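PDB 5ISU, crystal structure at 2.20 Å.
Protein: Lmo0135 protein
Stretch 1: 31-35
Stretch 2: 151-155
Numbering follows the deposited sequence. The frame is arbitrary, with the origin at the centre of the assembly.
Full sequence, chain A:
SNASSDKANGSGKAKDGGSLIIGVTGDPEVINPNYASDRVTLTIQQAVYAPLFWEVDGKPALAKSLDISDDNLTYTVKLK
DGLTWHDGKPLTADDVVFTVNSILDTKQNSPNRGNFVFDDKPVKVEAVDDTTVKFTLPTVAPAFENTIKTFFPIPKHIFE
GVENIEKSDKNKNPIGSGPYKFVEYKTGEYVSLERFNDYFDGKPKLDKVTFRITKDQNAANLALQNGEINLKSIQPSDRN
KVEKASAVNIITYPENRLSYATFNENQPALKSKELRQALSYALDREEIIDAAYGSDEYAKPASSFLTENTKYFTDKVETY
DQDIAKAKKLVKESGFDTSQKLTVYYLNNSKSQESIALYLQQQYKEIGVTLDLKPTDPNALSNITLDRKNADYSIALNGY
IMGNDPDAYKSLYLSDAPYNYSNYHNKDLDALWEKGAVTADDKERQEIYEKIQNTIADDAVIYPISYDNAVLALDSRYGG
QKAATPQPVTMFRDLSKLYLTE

Stretch 1 (31-35) INPNY
Stretch 2 151-155: FFPIP

Two irregular segments of one chain, at least 119 residues apart wherever they touch, pack without helix or strand, their CA paths running obliquely and in broadly opposing senses. No direct hydrogen bond crosses between them; apolar packing and one bridging water make the contact, which buries 218 Å² in total.

Stretch 1 forms a compact turn. N32 is extended (phi/psi -156/120), then P33 (-60/-18) and N34 (-72/-16) curl the chain so that Y35 N donates to N32 O at 2.9 Å. N32, at chi1 -173° (t) and chi2 -51°, brings OD1 back to accept from N34 N at 3.1 Å. One asparagine thus braces the turn through both its backbone and its side chain, and P33 is held with its CB toward the partner. I31 (-80/81; chi1 m, chi2 t) precedes the turn and Y35 (-130/-22; chi1 m, chi2 -83°) closes it; neither side chain reaches stretch 2.

Stretch 2 runs largely extended. F151 (-109/124) points its CB away and makes no contact; its chi1 is t and its chi2 89°. At F152 (-113/116) the chain draws level with the turn, the CA atoms of P33 and F152 lying 6.2 Å apart. The CA-to-CB bond of F152 points toward stretch 1, but chi1 -64° (m) with chi2 79° leads the ring away, so the closest touch is made at the root of the side chain: P33 CB to F152 CB, 3.6 Å. P33 CB lies oblique to the ring. The carbonyl of F152 serves the polar part of the contact, since one water donates both to F152 O at 2.9 Å and to N34 OD1 at 2.8 Å, joining backbone to side chain across the gap. N34 takes chi1 -76° (m) and chi2 11°.

P153 (-76/156), its ring C-gamma endo like that of P33, turns its CB away and adds almost nothing. The alternation returns I154 (-113/161; chi1 63°, p; chi2 176°, t) toward stretch 1, where it gives up 75 Å², the most of any residue here. I154 CG2 meets P33 CG at a tight 3.3 Å and lies 3.8 Å from N32 OD1, while I154 CD1 comes within 3.4 Å of N34 ND2. That amide has its hydrogen-bond partner elsewhere in the structure, so the methyl beside it does not leave it unsatisfied.

P155 (-84/129, C-gamma endo) is out of reach and occupies the N-cap position just before a helix. The rule is economical: a braced proline set against alternate residues of an extended segment, with water filling the polar gap.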

# COMPACT_ATOMS: atom_id res chain seq x y z
N ILE A 31 15.10 0.67 -9.62
CA ILE A 31 14.05 -0.13 -10.28
C ILE A 31 14.42 -1.62 -10.25
O ILE A 31 14.94 -2.19 -11.23
CB ILE A 31 13.80 0.36 -11.72
CG1 ILE A 31 13.62 1.89 -11.72
CG2 ILE A 31 12.56 -0.34 -12.30
CD1 ILE A 31 13.46 2.51 -13.09
N ASN A 32 14.13 -2.24 -9.11
CA ASN A 32 14.45 -3.64 -8.84
C ASN A 32 13.46 -4.10 -7.77
O ASN A 32 13.44 -3.54 -6.66
CB ASN A 32 15.91 -3.76 -8.37
CG ASN A 32 16.39 -5.20 -8.23
OD1 ASN A 32 15.74 -6.04 -7.59
ND2 ASN A 32 17.53 -5.50 -8.81
N PRO A 33 12.64 -5.12 -8.08
CA PRO A 33 11.60 -5.57 -7.14
C PRO A 33 12.07 -6.08 -5.79
O PRO A 33 11.25 -6.20 -4.88
CB PRO A 33 10.90 -6.69 -7.92
CG PRO A 33 11.88 -7.14 -8.92
CD PRO A 33 12.65 -5.93 -9.31
N ASN A 34 13.34 -6.40 -5.66
CA ASN A 34 13.88 -6.81 -4.36
C ASN A 34 13.98 -5.61 -3.40
O ASN A 34 14.11 -5.79 -2.21
CB ASN A 34 15.28 -7.46 -4.49
CG ASN A 34 15.23 -8.89 -5.03
OD1 ASN A 34 14.21 -9.36 -5.49
ND2 ASN A 34 16.36 -9.57 -4.96
N TYR A 35 13.90 -4.38 -3.93
CA TYR A 35 14.04 -3.18 -3.10
C TYR A 35 12.95 -2.13 -3.29
O TYR A 35 12.73 -1.32 -2.40
CB TYR A 35 15.42 -2.54 -3.37
CG TYR A 35 16.55 -3.54 -3.17
CD1 TYR A 35 17.06 -3.80 -1.91
CD2 TYR A 35 17.06 -4.26 -4.25
CE1 TYR A 35 18.06 -4.74 -1.73
CE2 TYR A 35 18.06 -5.19 -4.09
CZ TYR A 35 18.55 -5.44 -2.82
OH TYR A 35 19.55 -6.37 -2.65
N PHE A 151 5.03 -11.53 -5.58
CA PHE A 151 6.40 -11.83 -5.94
C PHE A 151 6.76 -11.60 -7.42
O PHE A 151 6.15 -12.19 -8.33
CB PHE A 151 6.65 -13.30 -5.60
CG PHE A 151 8.09 -13.69 -5.62
CD1 PHE A 151 8.86 -13.57 -4.48
CD2 PHE A 151 8.68 -14.18 -6.77
CE1 PHE A 151 10.20 -13.91 -4.48
CE2 PHE A 151 10.02 -14.53 -6.78
CZ PHE A 151 10.78 -14.40 -5.62
N PHE A 152 7.79 -10.77 -7.63
CA PHE A 152 8.31 -10.44 -8.97
C PHE A 152 9.73 -11.02 -9.07
O PHE A 152 10.60 -10.60 -8.33
CB PHE A 152 8.41 -8.92 -9.18
CG PHE A 152 7.08 -8.19 -9.17
CD1 PHE A 152 6.44 -7.90 -7.98
CD2 PHE A 152 6.51 -7.74 -10.36
CE1 PHE A 152 5.23 -7.20 -7.97
CE2 PHE A 152 5.30 -7.06 -10.37
CZ PHE A 152 4.66 -6.79 -9.17
N PRO A 153 9.95 -12.00 -9.97
CA PRO A 153 11.31 -12.51 -10.05
C PRO A 153 12.28 -11.58 -10.77
O PRO A 153 11.86 -10.71 -11.57
CB PRO A 153 11.15 -13.82 -10.84
CG PRO A 153 9.89 -13.67 -11.59
CD PRO A 153 9.01 -12.82 -10.74
N ILE A 154 13.57 -11.73 -10.44
CA ILE A 154 14.64 -10.99 -11.12
C ILE A 154 15.48 -12.00 -11.92
O ILE A 154 15.37 -13.20 -11.71
CB ILE A 154 15.47 -10.09 -10.17
CG1 ILE A 154 16.21 -10.89 -9.08
CG2 ILE A 154 14.54 -9.07 -9.51
CD1 ILE A 154 17.09 -10.02 -8.20
N PRO A 155 16.25 -11.53 -12.91
CA PRO A 155 16.99 -12.50 -13.72
C PRO A 155 18.34 -12.96 -13.14
O PRO A 155 19.17 -12.14 -12.76
CB PRO A 155 17.17 -11.77 -15.05
CG PRO A 155 17.06 -10.33 -14.73
CD PRO A 155 16.21 -10.19 -13.52
O HOH W 1 11.48 -9.60 -5.79